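MtVAO615 (Myceliophthora thermophila, PDB 6F72) probably acts as a secreted flavoprotein oxidase that carries a bicovalently bound FAD and reacts rapidly with oxygen when reduced, though no substrate has been identified. Local coordinates at residues A525-S530 against G559-D564; D564-A567 against L571-A574; Y275-G280 against L540-K545. All coordinates share one frame; numbering follows the deposited sequence.

Interaction 1 of 3, residues A525-S530 against G559-D564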
loop_
_atom_site.group_PDB
_atom_site.type_symbol
_atom_site.label_atom_id
_atom_site.label_comp_id
_atom_site.label_asym_id
_atom_site.label_seq_id
_atom_site.Cartn_x
_atom_site.Cartn_y
_atom_site.Cartn_z
ATOM N N ALA A 525 -17.399 6.467 0.923
ATOM C CA ALA A 525 -18.503 6.433 -0.026
ATOM C C ALA A 525 -18.142 6.931 -1.430
ATOM O O ALA A 525 -18.667 6.395 -2.408
ATOM C CB ALA A 525 -19.697 7.208 0.525
ATOM N N ASN A 526 -17.264 7.943 -1.504
ATOM C CA ASN A 526 -16.916 8.645 -2.762
ATOM C C ASN A 526 -15.681 8.024 -3.463
ATOM O O ASN A 526 -14.964 8.718 -4.216
ATOM C CB ASN A 526 -16.729 10.167 -2.519
ATOM C CG ASN A 526 -16.702 10.988 -3.823
ATOM O OD1 ASN A 526 -17.396 10.663 -4.793
ATOM N ND2 ASN A 526 -15.892 12.053 -3.849
ATOM N N TRP A 527 -15.454 6.725 -3.241
ATOM C CA TRP A 527 -14.263 6.031 -3.752
ATOM C C TRP A 527 -14.067 6.153 -5.267
ATOM O O TRP A 527 -12.947 6.357 -5.709
ATOM C CB TRP A 527 -14.226 4.538 -3.336
ATOM C CG TRP A 527 -15.388 3.755 -3.844
ATOM C CD1 TRP A 527 -16.598 3.603 -3.235
ATOM C CD2 TRP A 527 -15.462 3.018 -5.066
ATOM N NE1 TRP A 527 -17.429 2.830 -3.998
ATOM C CE2 TRP A 527 -16.758 2.452 -5.132
ATOM C CE3 TRP A 527 -14.562 2.780 -6.117
ATOM C CZ2 TRP A 527 -17.183 1.657 -6.210
ATOM C CZ3 TRP A 527 -14.987 1.992 -7.197
ATOM C CH2 TRP A 527 -16.289 1.436 -7.227
ATOM N N LYS A 528 -15.147 6.014 -6.039
ATOM C CA LYS A 528 -15.073 5.938 -7.495
ATOM C C LYS A 528 -14.484 7.217 -8.083
ATOM O O LYS A 528 -13.487 7.177 -8.821
ATOM C CB LYS A 528 -16.455 5.645 -8.099
ATOM C CG LYS A 528 -16.412 5.334 -9.596
ATOM C CD LYS A 528 -17.800 5.158 -10.192
ATOM C CE LYS A 528 -18.272 3.717 -10.056
ATOM N NZ LYS A 528 -19.677 3.537 -10.498
ATOM N N GLU A 529 -15.108 8.344 -7.735
ATOM C CA GLU A 529 -14.664 9.645 -8.189
ATOM C C GLU A 529 -13.296 9.984 -7.612
ATOM O O GLU A 529 -12.448 10.525 -8.315
ATOM C CB GLU A 529 -15.706 10.715 -7.845
ATOM C CG GLU A 529 -15.265 12.148 -8.070
ATOM C CD GLU A 529 -16.210 13.137 -7.413
ATOM O OE1 GLU A 529 -17.413 13.160 -7.791
ATOM O OE2 GLU A 529 -15.761 13.900 -6.514
ATOM N N SER A 530 -13.064 9.649 -6.350
ATOM C CA SER A 530 -11.841 10.092 -5.715
ATOM C C SER A 530 -10.613 9.245 -6.067
ATOM O O SER A 530 -9.506 9.784 -6.201
ATOM C CB SER A 530 -12.021 10.184 -4.220
ATOM O OG SER A 530 -10.995 10.990 -3.692
ATOM N N GLY A 559 -14.766 -1.757 -11.623
ATOM C CA GLY A 559 -15.737 -2.772 -12.017
ATOM C C GLY A 559 -16.241 -3.635 -10.869
ATOM O O GLY A 559 -16.865 -4.677 -11.105
ATOM N N SER A 560 -15.983 -3.201 -9.630
ATOM C CA SER A 560 -16.396 -3.958 -8.436
ATOM C C SER A 560 -17.887 -3.860 -8.192
ATOM O O SER A 560 -18.465 -4.741 -7.532
ATOM C CB SER A 560 -15.651 -3.484 -7.193
ATOM O OG SER A 560 -15.859 -2.106 -6.983
ATOM N N GLU A 561 -18.501 -2.798 -8.718
ATOM C CA GLU A 561 -19.942 -2.572 -8.613
ATOM C C GLU A 561 -20.783 -3.669 -9.303
ATOM O O GLU A 561 -22.006 -3.674 -9.196
ATOM C CB GLU A 561 -20.316 -1.139 -9.076
ATOM C CG GLU A 561 -20.325 -0.880 -10.591
ATOM C CD GLU A 561 -18.955 -0.555 -11.221
ATOM O OE1 GLU A 561 -17.904 -0.659 -10.545
ATOM O OE2 GLU A 561 -18.921 -0.202 -12.431
ATOM N N VAL A 562 -20.123 -4.602 -9.987
ATOM C CA VAL A 562 -20.774 -5.812 -10.505
ATOM C C VAL A 562 -21.201 -6.745 -9.354
ATOM O O VAL A 562 -22.221 -7.424 -9.460
ATOM C CB VAL A 562 -19.878 -6.535 -11.552
ATOM C CG1 VAL A 562 -20.422 -7.910 -11.939
ATOM C CG2 VAL A 562 -19.734 -5.674 -12.804
ATOM N N TRP A 563 -20.439 -6.752 -8.257
ATOM C CA TRP A 563 -20.754 -7.589 -7.090
ATOM C C TRP A 563 -21.296 -6.786 -5.898
ATOM O O TRP A 563 -20.728 -5.747 -5.533
ATOM C CB TRP A 563 -19.521 -8.396 -6.656
ATOM C CG TRP A 563 -19.018 -9.353 -7.710
ATOM C CD1 TRP A 563 -17.958 -9.159 -8.558
ATOM C CD2 TRP A 563 -19.560 -10.645 -8.036
ATOM N NE1 TRP A 563 -17.798 -10.254 -9.376
ATOM C CE2 TRP A 563 -18.766 -11.179 -9.084
ATOM C CE3 TRP A 563 -20.629 -11.411 -7.536
ATOM C CZ2 TRP A 563 -19.015 -12.438 -9.654
ATOM C CZ3 TRP A 563 -20.873 -12.666 -8.099
ATOM C CH2 TRP A 563 -20.067 -13.165 -9.153
ATOM N N ASP A 564 -22.405 -7.274 -5.324
ATOM C CA ASP A 564 -22.896 -6.884 -3.981
ATOM C C ASP A 564 -22.369 -7.848 -2.930
ATOM O O ASP A 564 -22.270 -9.059 -3.174
ATOM C CB ASP A 564 -24.429 -6.956 -3.874
ATOM C CG ASP A 564 -25.144 -5.907 -4.688
ATOM O OD1 ASP A 564 -24.610 -4.787 -4.899
ATOM O OD2 ASP A 564 -26.281 -6.217 -5.108
#

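Interaction 2 of 3, residues D564-A567 against L571-A574. With NAG (2-acetamido-2-deoxy-beta-D-glucopyranose), chain C.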
loop_
_atom_site.group_PDB
_atom_site.type_symbol
_atom_site.label_atom_id
_atom_site.label_comp_id
_atom_site.label_asym_id
_atom_site.label_seq_id
_atom_site.Cartn_x
_atom_site.Cartn_y
_atom_site.Cartn_z
ATOM N N ASP A 564 -22.405 -7.274 -5.324
ATOM C CA ASP A 564 -22.896 -6.884 -3.981
ATOM C C ASP A 564 -22.369 -7.848 -2.930
ATOM O O ASP A 564 -22.270 -9.059 -3.174
ATOM C CB ASP A 564 -24.429 -6.956 -3.874
ATOM C CG ASP A 564 -25.144 -5.907 -4.688
ATOM O OD1 ASP A 564 -24.610 -4.787 -4.899
ATOM O OD2 ASP A 564 -26.281 -6.217 -5.108
ATOM N N VAL A 565 -22.072 -7.300 -1.755
ATOM C CA VAL A 565 -21.670 -8.066 -0.587
ATOM C C VAL A 565 -22.885 -8.077 0.352
ATOM O O VAL A 565 -23.285 -7.015 0.838
ATOM C CB VAL A 565 -20.444 -7.406 0.107
ATOM C CG1 VAL A 565 -20.044 -8.162 1.373
ATOM C CG2 VAL A 565 -19.271 -7.285 -0.860
ATOM N N ASP A 566 -23.486 -9.248 0.591
ATOM C CA ASP A 566 -24.639 -9.309 1.507
ATOM C C ASP A 566 -24.194 -9.270 2.978
ATOM O O ASP A 566 -22.989 -9.234 3.257
ATOM C CB ASP A 566 -25.638 -10.441 1.150
ATOM C CG ASP A 566 -25.200 -11.838 1.614
ATOM O OD1 ASP A 566 -24.323 -11.992 2.499
ATOM O OD2 ASP A 566 -25.784 -12.810 1.085
ATOM N N ALA A 567 -25.156 -9.270 3.903
ATOM C CA ALA A 567 -24.885 -9.134 5.344
ATOM C C ALA A 567 -23.887 -10.164 5.886
ATOM O O ALA A 567 -23.042 -9.839 6.740
ATOM C CB ALA A 567 -26.185 -9.190 6.131
ATOM N N LEU A 571 -20.658 -12.828 -1.881
ATOM C CA LEU A 571 -20.629 -12.063 -3.118
ATOM C C LEU A 571 -21.775 -12.496 -4.020
ATOM O O LEU A 571 -21.893 -13.669 -4.362
ATOM C CB LEU A 571 -19.273 -12.222 -3.790
ATOM C CG LEU A 571 -18.362 -10.991 -3.806
ATOM C CD1 LEU A 571 -17.952 -10.538 -2.411
ATOM C CD2 LEU A 571 -17.144 -11.291 -4.674
ATOM N N CYS A 572 -22.645 -11.545 -4.359
ATOM C CA CYS A 572 -23.768 -11.795 -5.271
ATOM C C CYS A 572 -23.821 -10.760 -6.402
ATOM O O CYS A 572 -23.445 -9.601 -6.215
ATOM C CB CYS A 572 -25.097 -11.826 -4.521
ATOM S SG CYS A 572 -25.258 -13.135 -3.286
ATOM N N ARG A 573 -24.274 -11.188 -7.578
ATOM C CA ARG A 573 -24.316 -10.303 -8.745
ATOM C C ARG A 573 -25.351 -9.199 -8.549
ATOM O O ARG A 573 -26.536 -9.474 -8.307
ATOM C CB ARG A 573 -24.546 -11.080 -10.049
ATOM C CG ARG A 573 -23.276 -11.754 -10.550
ATOM C CD ARG A 573 -23.337 -12.216 -11.997
ATOM N NE ARG A 573 -22.014 -12.687 -12.426
ATOM C CZ ARG A 573 -21.159 -11.998 -13.186
ATOM N NH1 ARG A 573 -21.460 -10.794 -13.663
ATOM N NH2 ARG A 573 -19.988 -12.530 -13.487
ATOM N N ALA A 574 -24.874 -7.958 -8.611
ATOM C CA ALA A 574 -25.720 -6.783 -8.483
ATOM C C ALA A 574 -26.742 -6.736 -9.622
ATOM O O ALA A 574 -26.548 -7.314 -10.695
ATOM C CB ALA A 574 -24.868 -5.523 -8.466
ATOM O OXT ALA A 574 -27.800 -6.125 -9.482
HETATM C C1 NAG C . -21.958 -7.184 9.479
HETATM C C2 NAG C . -23.401 -7.104 9.974
HETATM C C3 NAG C . -24.372 -6.960 8.804
HETATM C C4 NAG C . -23.992 -5.812 7.849
HETATM C C5 NAG C . -22.498 -5.823 7.491
HETATM C C6 NAG C . -22.080 -4.500 6.844
HETATM C C7 NAG C . -23.785 -8.246 12.136
HETATM C C8 NAG C . -24.221 -9.534 12.776
HETATM N N2 NAG C . -23.780 -8.249 10.796
HETATM O O3 NAG C . -25.685 -6.744 9.337
HETATM O O4 NAG C . -24.724 -5.938 6.624
HETATM O O5 NAG C . -21.651 -6.067 8.629
HETATM O O6 NAG C . -21.835 -3.500 7.844
HETATM O O7 NAG C . -23.459 -7.280 12.821
#

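Interaction 3 of 3, residues Y275-G280 against L540-K545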
loop_
_atom_site.group_PDB
_atom_site.type_symbol
_atom_site.label_atom_id
_atom_site.label_comp_id
_atom_site.label_asym_id
_atom_site.label_seq_id
_atom_site.Cartn_x
_atom_site.Cartn_y
_atom_site.Cartn_z
ATOM N N TYR A 275 -1.556 -2.701 -19.984
ATOM C CA TYR A 275 -0.373 -2.085 -19.360
ATOM C C TYR A 275 -0.766 -0.769 -18.650
ATOM O O TYR A 275 -0.302 -0.491 -17.539
ATOM C CB TYR A 275 0.783 -1.866 -20.378
ATOM C CG TYR A 275 1.853 -0.934 -19.843
ATOM C CD1 TYR A 275 1.733 0.463 -19.999
ATOM C CD2 TYR A 275 2.954 -1.422 -19.139
ATOM C CE1 TYR A 275 2.675 1.328 -19.458
ATOM C CE2 TYR A 275 3.914 -0.560 -18.607
ATOM C CZ TYR A 275 3.766 0.811 -18.766
ATOM O OH TYR A 275 4.693 1.694 -18.250
ATOM N N TRP A 276 -1.608 0.018 -19.331
ATOM C CA TRP A 276 -2.096 1.316 -18.864
ATOM C C TRP A 276 -2.901 1.183 -17.529
ATOM O O TRP A 276 -2.577 1.859 -16.540
ATOM C CB TRP A 276 -2.922 1.965 -19.981
ATOM C CG TRP A 276 -3.475 3.323 -19.672
ATOM C CD1 TRP A 276 -2.850 4.527 -19.869
ATOM C CD2 TRP A 276 -4.781 3.625 -19.166
ATOM N NE1 TRP A 276 -3.678 5.565 -19.476
ATOM C CE2 TRP A 276 -4.871 5.045 -19.053
ATOM C CE3 TRP A 276 -5.887 2.843 -18.791
ATOM C CZ2 TRP A 276 -6.023 5.698 -18.578
ATOM C CZ3 TRP A 276 -7.042 3.495 -18.305
ATOM C CH2 TRP A 276 -7.090 4.912 -18.199
ATOM N N ALA A 277 -3.909 0.296 -17.537
ATOM C CA ALA A 277 -4.749 -0.051 -16.395
ATOM C C ALA A 277 -3.957 -0.584 -15.216
ATOM O O ALA A 277 -4.186 -0.145 -14.099
ATOM C CB ALA A 277 -5.837 -1.044 -16.797
ATOM N N LEU A 278 -3.025 -1.513 -15.464
ATOM C CA LEU A 278 -2.197 -2.083 -14.399
ATOM C C LEU A 278 -1.205 -1.097 -13.763
ATOM O O LEU A 278 -0.789 -1.290 -12.614
ATOM C CB LEU A 278 -1.467 -3.352 -14.859
ATOM C CG LEU A 278 -2.238 -4.665 -15.023
ATOM C CD1 LEU A 278 -1.373 -5.634 -15.818
ATOM C CD2 LEU A 278 -2.639 -5.301 -13.685
ATOM N N SER A 279 -0.833 -0.059 -14.506
ATOM C CA SER A 279 0.153 0.918 -14.048
ATOM C C SER A 279 -0.548 2.110 -13.350
ATOM O O SER A 279 -0.598 3.238 -13.887
ATOM C CB SER A 279 1.017 1.387 -15.242
ATOM O OG SER A 279 1.751 0.326 -15.852
ATOM N N GLY A 280 -1.100 1.855 -12.165
ATOM C CA GLY A 280 -1.784 2.899 -11.382
ATOM C C GLY A 280 -3.290 2.761 -11.272
ATOM O O GLY A 280 -3.915 3.500 -10.494
ATOM N N LEU A 540 -12.748 1.010 -16.864
ATOM C CA LEU A 540 -13.879 0.089 -16.932
ATOM C C LEU A 540 -13.946 -0.661 -18.257
ATOM O O LEU A 540 -14.286 -1.851 -18.289
ATOM C CB LEU A 540 -15.200 0.812 -16.646
ATOM C CG LEU A 540 -16.442 -0.050 -16.426
ATOM C CD1 LEU A 540 -16.340 -0.898 -15.148
ATOM C CD2 LEU A 540 -17.671 0.845 -16.377
ATOM N N ARG A 541 -13.640 0.037 -19.345
ATOM C CA ARG A 541 -13.505 -0.596 -20.657
ATOM C C ARG A 541 -12.408 -1.659 -20.692
ATOM O O ARG A 541 -12.612 -2.715 -21.288
ATOM C CB ARG A 541 -13.279 0.442 -21.740
ATOM C CG ARG A 541 -14.528 1.236 -22.086
ATOM C CD ARG A 541 -14.375 1.953 -23.418
ATOM N NE ARG A 541 -13.300 2.945 -23.415
ATOM C CZ ARG A 541 -13.422 4.211 -23.003
ATOM N NH1 ARG A 541 -14.568 4.688 -22.517
ATOM N NH2 ARG A 541 -12.372 5.014 -23.065
ATOM N N VAL A 542 -11.256 -1.376 -20.079
ATOM C CA VAL A 542 -10.152 -2.348 -20.011
ATOM C C VAL A 542 -10.587 -3.558 -19.158
ATOM O O VAL A 542 -10.375 -4.703 -19.550
ATOM C CB VAL A 542 -8.834 -1.740 -19.455
ATOM C CG1 VAL A 542 -7.722 -2.788 -19.409
ATOM C CG2 VAL A 542 -8.375 -0.560 -20.296
ATOM N N LYS A 543 -11.210 -3.281 -18.012
ATOM C CA LYS A 543 -11.757 -4.311 -17.131
ATOM C C LYS A 543 -12.735 -5.239 -17.860
ATOM O O LYS A 543 -12.616 -6.461 -17.742
ATOM C CB LYS A 543 -12.416 -3.671 -15.890
ATOM C CG LYS A 543 -13.279 -4.600 -15.033
ATOM C CD LYS A 543 -12.460 -5.589 -14.219
ATOM C CE LYS A 543 -13.321 -6.239 -13.150
ATOM N NZ LYS A 543 -12.503 -7.251 -12.435
ATOM N N LYS A 544 -13.682 -4.666 -18.602
ATOM C CA LYS A 544 -14.645 -5.450 -19.395
ATOM C C LYS A 544 -14.017 -6.218 -20.564
ATOM O O LYS A 544 -14.532 -7.278 -20.958
ATOM C CB LYS A 544 -15.784 -4.565 -19.897
ATOM C CG LYS A 544 -16.785 -4.217 -18.808
ATOM C CD LYS A 544 -17.714 -3.109 -19.270
ATOM C CE LYS A 544 -18.778 -2.849 -18.209
ATOM N NZ LYS A 544 -19.363 -1.486 -18.375
ATOM N N LYS A 545 -12.915 -5.695 -21.101
ATOM C CA LYS A 545 -12.155 -6.399 -22.147
ATOM C C LYS A 545 -11.466 -7.673 -21.623
ATOM O O LYS A 545 -11.657 -8.747 -22.182
ATOM C CB LYS A 545 -11.132 -5.474 -22.806
ATOM C CG LYS A 545 -10.414 -6.101 -23.994
ATOM C CD LYS A 545 -9.526 -5.098 -24.714
ATOM C CE LYS A 545 -8.538 -5.812 -25.628
ATOM N NZ LYS A 545 -7.666 -4.811 -26.308
#

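Interaction 1 of 3, residues A525-S530 against G559-D564
Trp527 reaches from the first turn of helix 527-532 to the short 3-10 turn 560-562. Its CB points toward that turn, and with CG between the backbone N and the carbonyl carbon (chi1 61°) the six-membered end of the indole leads. CH2, at the far end of the ring, comes 3.6 Å from OG of Ser560. The hydroxyl meets the ring obliquely, with CZ2 and CZ3 a little farther off. Glu561 comes to the same end of the ring from another direction. Its OE1 lies at the ring edge, close to the plane, 4.2 Å from CH2. Lys528 lays its own CB over one face of the indole, 3.9 Å above the plane and offset toward the rim. Segment 525-530 belongs to the berberine-like region of this VAO-type oxidase. The turn it meets leads into the C-terminal strand 563-565. Ser560 and Glu561 find polar partners among other residues. Ser560 OG is hydrogen-bonded to the carbonyl O of Gly557, and Glu561 OE1 has a weak hydrogen bond with OH of Tyr536. Lys528 NZ stays 4.3 Å from OE2 of Glu561, beyond salt-bridge range, so any attraction between the charges is probably loose. Trp527 and Lys528 both also touch Tyr536 of helix 536-546.

Interaction 2 of 3, residues D564-A567 against L571-A574
Asp564 and Cys572 face each other as an antiparallel hydrogen-bonded pair. Asp564 N donates to O of Cys572 at 2.7 Å. Cys572 N returns a bond to O of Asp564 at 2.8 Å. The same Asp564 carbonyl also takes a CA-H contact from Leu571.

The Asp564 side chain leads from this pair to the end of the chain. Its CB lies 3.7 Å from O of Cys572. With CG anti to the carbonyl carbon (chi1 -69°), the carboxylate is carried to the C-terminal residue. CG then rests 3.8 Å from CB of Ala574. At the tip, OD1 meets that same methyl, while OD2 comes 3.5 Å from CA of Ala574.

On the other face of the ribbon, Val565 and Leu571 form the non-hydrogen-bonded pair. Val565 CG2 touches CD1 of Leu571 at 3.8 Å, and the two side chains meet at a slant. Asp566 OD1 accepts a hydrogen bond from N of Arg570 and is hydrogen-bonded to OG1 of Thr568, within the turn. Ala567 CA approaches O4 of a protein-linked glycan N-acetylglucosamine at 3.4 Å.

Together the strands make the C-terminal beta hairpin, 563-565 with 571-573. Strand 571-573 is tied to the N-terminal end of the modelled chain through the Cys28-Cys572 disulfide and backbone bonds to Ser27 and Arg29. Val565 and Leu571 both pack on Tyr553, in the loop between helix 536-546 and the hairpin.

Interaction 3 of 3, residues Y275-G280 against L540-K545
Ala277 and Val542 make the closest contact between segments 275-280 and 540-545. Both CB atoms point toward the opposite helix, and the CA atoms are 6.9 Å apart. Val542 CG1 touches CB of Ala277 at 3.7 Å. With CG1 anti to the backbone N (chi1 -180°), that methyl goes to Ala277 and CG2 to the indole of Trp276. CG2 meets CE3 of that ring obliquely and more loosely, at 4.5 Å. The valine thus spreads its two methyls over two neighbouring residues of one helical turn. No hydrogen bond crosses between the segments, and all three touching residues are buried. The Ala277 side chain is about 12 Å from the FAD at nearest atoms, so this contact does not line the cofactor.

The next shell mixes apolar and charged neighbours. Leu539, on the same helix as Val542, touches both Trp276 and Ala277. Phe286 also packs on Ala277. Arg538 makes a cation-pi contact with the Trp276 ring. Lys545 NZ reaches across to Asp273 of the other helix in a salt bridge.

The end of helix 272-278 is held by polar bonds. Ser279 OG donates to O of Tyr275 at 2.8 Å, tilted 26° from the carbonyl plane. That hydroxyl also lies 3.5 Å above one face of the Tyr275 ring, displaced toward the rim, and is bonded to NE1 of Trp254. Tyr275 OH bonds to O of Val251. Both of these partners belong to strand 251-257. Lys543 NZ makes a salt bridge with Asp547, just past its helix, and hydrogen bonds to O of Phe552 and O of Thr285.

This is apolar helix-to-helix packing between the PCMH-type FAD-binding domain and the berberine-like C-terminal region, two parts that go together in berberine-bridge-type members of the VAO family.

In the fold
From the N terminus, interaction 3 opens first, on helix 272-278 of the FAD-binding region. It closes 260 residues later on helix 536-546, spanning the seven-stranded antiparallel sheet of the middle of the chain. Interaction 1 opens inside that span, at 525-530, and closes beyond it, at 559-564, so the two cross. They also touch: Leu540 packs on Gly559 and Glu561. Interaction 2 begins where interaction 1 ends. They share Asp564, and interaction 2 closes a short hairpin at the C terminus. It lies in series with interaction 3 and does not touch it. Together they tie the FAD-binding region, the berberine-like helices and the C-terminal hairpin.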